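Local coordinates for protein gamma-resorcylate decarboxylase (Polaromonas, PDB 4QRO) that probably catalyses the manganese-dependent, non-oxidative decarboxylation of gamma-resorcylate (2,6-dihydroxybenzoate) to resorcinol, as a member of the amidohydrolase superfamily, at residues 64-74 with 100-108. Sequence-based numbering, arbitrary orientation.
Sequences VQAIADSTRAN and ALPMQDPEL
Q104 lays its side chain over the turn that leads into helix 70-90, its CB 3.6 Å from S70 CB and its OE1 beside the methyl of A73. A bend at chi2 (82°) turns the amide toward V64, and NE2 donates to V64 O at 2.9 Å, tilted 16° from the carbonyl plane. V64 O also accepts from I67 N, while NE2 has a second acceptor in Q132 O. OE1 of the same amide takes a hydrogen bond from a water that in turn accepts from Q65 NE2 and M103 N; Q65 OE1 is held by N128 N.

P102 packs its CB 4.0 Å from A73 CB, and its CG reaches N74 OD1 at 3.5 Å. V64 CG1, anti to the backbone N (chi1 176°), lies against P102 CA. L108 CD1 meets N74 CB at 4.0 Å, and a water bridges N74 OD1 to L108 O.

D69 caps helix 70-90 weakly through T71 N, and D105 caps helix 106-118 chiefly through L108 N. The contact thus joins, at their helix starts, the successive beta/alpha units of strands 52-59 and 95-97 in the amidohydrolase (beta/alpha)-barrel, while Q65 and M103 pack on strand 125-128.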
ATOM      1  N   VAL A  64     -11.778 -17.550 -12.888  1.00 33.58           N
ATOM      2  CA  VAL A  64     -10.925 -18.661 -13.322  1.00 35.75           C
ATOM      3  C   VAL A  64      -9.765 -18.902 -12.365  1.00 35.94           C
ATOM      4  O   VAL A  64      -9.327 -20.037 -12.200  1.00 33.87           O
ATOM      5  CB  VAL A  64     -10.445 -18.472 -14.779  1.00 37.25           C
ATOM      6  CG1 VAL A  64      -9.483 -19.568 -15.203  1.00 35.32           C
ATOM      7  CG2 VAL A  64     -11.652 -18.439 -15.715  1.00 40.83           C
ATOM      8  N   GLN A  65      -9.313 -17.854 -11.684  1.00 32.81           N
ATOM      9  CA  GLN A  65      -8.186 -17.970 -10.765  1.00 32.22           C
ATOM     10  C   GLN A  65      -8.462 -18.775  -9.492  1.00 40.32           C
ATOM     11  O   GLN A  65      -7.512 -19.112  -8.735  1.00 34.52           O
ATOM     12  CB  GLN A  65      -7.681 -16.585 -10.389  1.00 30.81           C
ATOM     13  CG  GLN A  65      -6.802 -15.966 -11.465  1.00 31.97           C
ATOM     14  CD  GLN A  65      -7.525 -15.642 -12.750  1.00 34.08           C
ATOM     15  OE1 GLN A  65      -8.317 -14.730 -12.783  1.00 32.14           O
ATOM     16  NE2 GLN A  65      -7.228 -16.387 -13.836  1.00 33.27           N
ATOM     17  N   ALA A  66      -9.748 -19.038  -9.235  1.00 30.76           N
ATOM     18  CA  ALA A  66     -10.167 -19.796  -8.067  1.00 33.93           C
ATOM     19  C   ALA A  66     -10.591 -21.235  -8.461  1.00 34.94           C
ATOM     20  O   ALA A  66     -11.036 -21.988  -7.630  1.00 33.66           O
ATOM     21  CB  ALA A  66     -11.306 -19.076  -7.346  1.00 38.17           C
ATOM     22  N   ILE A  67     -10.434 -21.620  -9.717  1.00 32.88           N
ATOM     23  CA  ILE A  67     -10.808 -22.969 -10.129  1.00 33.61           C
ATOM     24  C   ILE A  67      -9.571 -23.885 -10.054  1.00 38.06           C
ATOM     25  O   ILE A  67      -8.686 -23.858 -10.912  1.00 36.57           O
ATOM     26  CB  ILE A  67     -11.447 -22.949 -11.513  1.00 35.97           C
ATOM     27  CG1 ILE A  67     -12.729 -22.077 -11.488  1.00 31.37           C
ATOM     28  CG2 ILE A  67     -11.718 -24.390 -11.980  1.00 39.61           C
ATOM     29  CD1 ILE A  67     -13.285 -21.833 -12.878  1.00 51.69           C
ATOM     30  N   ALA A  68      -9.536 -24.707  -9.019  1.00 40.87           N
ATOM     31  CA  ALA A  68      -8.308 -25.396  -8.625  1.00 39.06           C
ATOM     32  C   ALA A  68      -7.983 -26.594  -9.499  1.00 40.05           C
ATOM     33  O   ALA A  68      -6.838 -27.030  -9.557  1.00 38.65           O
ATOM     34  CB  ALA A  68      -8.387 -25.793  -7.184  1.00 32.43           C
ATOM     35  N   ASP A  69      -8.969 -27.116 -10.210  1.00 39.11           N
ATOM     36  CA  ASP A  69      -8.697 -28.171 -11.176  1.00 35.25           C
ATOM     37  C   ASP A  69      -8.407 -27.508 -12.517  1.00 38.14           C
ATOM     38  O   ASP A  69      -9.319 -26.978 -13.147  1.00 36.81           O
ATOM     39  CB  ASP A  69      -9.924 -29.081 -11.273  1.00 41.12           C
ATOM     40  CG  ASP A  69      -9.779 -30.179 -12.316  1.00 39.11           C
ATOM     41  OD1 ASP A  69      -8.820 -30.177 -13.103  1.00 40.47           O
ATOM     42  OD2 ASP A  69     -10.647 -31.070 -12.323  1.00 45.54           O
ATOM     43  N   SER A  70      -7.148 -27.551 -12.956  1.00 37.45           N
ATOM     44  CA  SER A  70      -6.712 -26.791 -14.147  1.00 38.45           C
ATOM     45  C   SER A  70      -7.427 -27.229 -15.446  1.00 42.49           C
ATOM     46  O   SER A  70      -7.621 -26.416 -16.355  1.00 34.64           O
ATOM     47  CB  SER A  70      -5.191 -26.894 -14.306  1.00 43.43           C
ATOM     48  OG  SER A  70      -4.780 -28.216 -14.587  1.00 40.30           O
ATOM     49  N   THR A  71      -7.845 -28.496 -15.534  1.00 35.94           N
ATOM     50  CA  THR A  71      -8.691 -28.928 -16.656  1.00 41.00           C
ATOM     51  C   THR A  71     -10.036 -28.191 -16.666  1.00 35.50           C
ATOM     52  O   THR A  71     -10.482 -27.719 -17.718  1.00 38.21           O
ATOM     53  CB  THR A  71      -8.911 -30.455 -16.629  1.00 46.17           C
ATOM     54  OG1 THR A  71      -7.643 -31.096 -16.819  1.00 38.54           O
ATOM     55  CG2 THR A  71      -9.891 -30.908 -17.733  1.00 47.87           C
ATOM     56  N   ARG A  72     -10.655 -28.064 -15.494  1.00 34.33           N
ATOM     57  CA  ARG A  72     -11.898 -27.309 -15.362  1.00 29.90           C
ATOM     58  C   ARG A  72     -11.700 -25.799 -15.575  1.00 52.44           C
ATOM     59  O   ARG A  72     -12.558 -25.141 -16.163  1.00 39.56           O
ATOM     60  CB  ARG A  72     -12.569 -27.553 -14.028  1.00 37.01           C
ATOM     61  CG  ARG A  72     -13.094 -28.969 -13.905  1.00 75.96           C
ATOM     62  CD  ARG A  72     -13.750 -29.197 -12.558  1.00 68.50           C
ATOM     63  NE  ARG A  72     -14.505 -30.444 -12.553  1.00136.55           N
ATOM     64  CZ  ARG A  72     -15.687 -30.616 -13.141  1.00132.57           C
ATOM     65  NH1 ARG A  72     -16.285 -29.621 -13.794  1.00 91.64           N
ATOM     66  NH2 ARG A  72     -16.283 -31.800 -13.075  1.00 73.89           N
ATOM     67  N   ALA A  73     -10.582 -25.255 -15.097  1.00 43.39           N
ATOM     68  CA  ALA A  73     -10.270 -23.820 -15.302  1.00 34.16           C
ATOM     69  C   ALA A  73     -10.226 -23.491 -16.771  1.00 34.28           C
ATOM     70  O   ALA A  73     -10.800 -22.505 -17.224  1.00 35.82           O
ATOM     71  CB  ALA A  73      -8.953 -23.468 -14.636  1.00 35.48           C
ATOM     72  N   ASN A  74      -9.566 -24.354 -17.530  1.00 36.00           N
ATOM     73  CA  ASN A  74      -9.450 -24.187 -18.960  1.00 39.92           C
ATOM     74  C   ASN A  74     -10.814 -24.210 -19.662  1.00 46.54           C
ATOM     75  O   ASN A  74     -11.093 -23.369 -20.517  1.00 34.17           O
ATOM     76  CB  ASN A  74      -8.525 -25.259 -19.522  1.00 39.57           C
ATOM     77  CG  ASN A  74      -8.211 -25.047 -20.986  1.00 38.15           C
ATOM     78  OD1 ASN A  74      -7.714 -23.998 -21.390  1.00 42.68           O
ATOM     79  ND2 ASN A  74      -8.513 -26.052 -21.802  1.00 43.32           N
ATOM     80  N   ALA A 100     -10.017 -14.167 -20.377  1.00 31.51           N
ATOM     81  CA  ALA A 100      -9.865 -14.960 -19.169  1.00 32.88           C
ATOM     82  C   ALA A 100      -8.899 -16.125 -19.441  1.00 37.98           C
ATOM     83  O   ALA A 100      -8.980 -16.810 -20.485  1.00 33.19           O
ATOM     84  CB  ALA A 100     -11.238 -15.470 -18.716  1.00 29.83           C
ATOM     85  N   LEU A 101      -7.964 -16.353 -18.524  1.00 30.96           N
ATOM     86  CA  LEU A 101      -6.921 -17.359 -18.737  1.00 31.24           C
ATOM     87  C   LEU A 101      -6.747 -18.350 -17.581  1.00 31.52           C
ATOM     88  O   LEU A 101      -6.785 -17.971 -16.398  1.00 36.54           O
ATOM     89  CB  LEU A 101      -5.568 -16.712 -19.007  1.00 34.07           C
ATOM     90  CG  LEU A 101      -5.445 -15.772 -20.185  1.00 35.62           C
ATOM     91  CD1 LEU A 101      -4.076 -15.109 -20.109  1.00 36.32           C
ATOM     92  CD2 LEU A 101      -5.651 -16.514 -21.515  1.00 41.74           C
ATOM     93  N   PRO A 102      -6.541 -19.635 -17.919  1.00 29.13           N
ATOM     94  CA  PRO A 102      -6.333 -20.636 -16.901  1.00 34.67           C
ATOM     95  C   PRO A 102      -4.869 -20.662 -16.523  1.00 42.61           C
ATOM     96  O   PRO A 102      -4.124 -21.516 -16.988  1.00 35.28           O
ATOM     97  CB  PRO A 102      -6.761 -21.936 -17.611  1.00 41.53           C
ATOM     98  CG  PRO A 102      -6.387 -21.705 -19.039  1.00 33.01           C
ATOM     99  CD  PRO A 102      -6.666 -20.243 -19.268  1.00 37.87           C
ATOM    100  N   MET A 103      -4.465 -19.708 -15.680  1.00 32.27           N
ATOM    101  CA  MET A 103      -3.060 -19.520 -15.345  1.00 35.10           C
ATOM    102  C   MET A 103      -2.512 -20.646 -14.463  1.00 35.45           C
ATOM    103  O   MET A 103      -1.307 -20.738 -14.229  1.00 44.81           O
ATOM    104  CB  MET A 103      -2.866 -18.165 -14.683  1.00 32.15           C
ATOM    105  CG  MET A 103      -3.210 -17.000 -15.597  1.00 33.89           C
ATOM    106  SD  MET A 103      -2.082 -16.719 -16.962  1.00 33.59           S
ATOM    107  CE  MET A 103      -0.536 -16.391 -16.103  1.00 30.35           C
ATOM    108  N   GLN A 104      -3.406 -21.509 -13.992  1.00 34.15           N
ATOM    109  CA  GLN A 104      -3.028 -22.772 -13.359  1.00 36.58           C
ATOM    110  C   GLN A 104      -1.983 -23.539 -14.173  1.00 48.27           C
ATOM    111  O   GLN A 104      -1.070 -24.142 -13.631  1.00 39.96           O
ATOM    112  CB  GLN A 104      -4.279 -23.651 -13.172  1.00 34.40           C
ATOM    113  CG  GLN A 104      -5.208 -23.158 -12.051  1.00 36.88           C
ATOM    114  CD  GLN A 104      -6.169 -22.025 -12.440  1.00 31.34           C
ATOM    115  OE1 GLN A 104      -6.233 -21.607 -13.598  1.00 39.49           O
ATOM    116  NE2 GLN A 104      -6.922 -21.533 -11.464  1.00 36.97           N
ATOM    117  N   ASP A 105      -2.128 -23.500 -15.486  1.00 34.89           N
ATOM    118  CA  ASP A 105      -1.260 -24.234 -16.371  1.00 34.63           C
ATOM    119  C   ASP A 105      -0.656 -23.253 -17.384  1.00 33.19           C
ATOM    120  O   ASP A 105      -1.386 -22.688 -18.185  1.00 43.41           O
ATOM    121  CB  ASP A 105      -2.104 -25.310 -17.029  1.00 31.84           C
ATOM    122  CG  ASP A 105      -1.294 -26.305 -17.855  1.00 61.71           C
ATOM    123  OD1 ASP A 105      -0.448 -25.877 -18.656  1.00 47.93           O
ATOM    124  OD2 ASP A 105      -1.545 -27.524 -17.744  1.00 61.61           O
ATOM    125  N   PRO A 106       0.671 -23.017 -17.327  1.00 39.50           N
ATOM    126  CA  PRO A 106       1.275 -22.043 -18.239  1.00 41.69           C
ATOM    127  C   PRO A 106       1.025 -22.327 -19.727  1.00 38.13           C
ATOM    128  O   PRO A 106       0.784 -21.399 -20.493  1.00 32.06           O
ATOM    129  CB  PRO A 106       2.763 -22.160 -17.924  1.00 40.18           C
ATOM    130  CG  PRO A 106       2.791 -22.496 -16.482  1.00 45.46           C
ATOM    131  CD  PRO A 106       1.641 -23.446 -16.296  1.00 41.67           C
ATOM    132  N   GLU A 107       1.081 -23.599 -20.110  1.00 38.33           N
ATOM    133  CA  GLU A 107       0.855 -24.004 -21.507  1.00 39.82           C
ATOM    134  C   GLU A 107      -0.576 -23.737 -21.941  1.00 38.82           C
ATOM    135  O   GLU A 107      -0.797 -23.185 -23.017  1.00 42.98           O
ATOM    136  CB  GLU A 107       1.173 -25.495 -21.686  1.00 47.06           C
ATOM    137  CG  GLU A 107       0.935 -26.016 -23.099  1.00 52.84           C
ATOM    138  CD  GLU A 107       2.209 -26.160 -23.890  1.00105.56           C
ATOM    139  OE1 GLU A 107       2.714 -25.140 -24.404  1.00110.53           O
ATOM    140  OE2 GLU A 107       2.694 -27.303 -24.005  1.00 73.23           O
ATOM    141  N   LEU A 108      -1.546 -24.156 -21.125  1.00 34.52           N
ATOM    142  CA  LEU A 108      -2.968 -23.899 -21.419  1.00 36.10           C
ATOM    143  C   LEU A 108      -3.295 -22.398 -21.527  1.00 36.43           C
ATOM    144  O   LEU A 108      -4.024 -21.983 -22.422  1.00 35.08           O
ATOM    145  CB  LEU A 108      -3.872 -24.522 -20.348  1.00 32.76           C
ATOM    146  CG  LEU A 108      -3.826 -26.053 -20.218  1.00 48.64           C
ATOM    147  CD1 LEU A 108      -4.789 -26.523 -19.140  1.00 53.96           C
ATOM    148  CD2 LEU A 108      -4.123 -26.720 -21.551  1.00 46.40           C
TER
HETATM  149  O   HOH W   1      -5.949 -18.940 -13.306  1.00 28.68           O
HETATM  150  O   HOH W   2      -8.407 -14.646 -16.285  1.00 30.97           O
HETATM  151  O   HOH W   3      -3.719 -28.904 -16.708  1.00 46.66           O
HETATM  152  O   HOH W   4      -5.928 -23.792 -23.502  1.00 38.25           O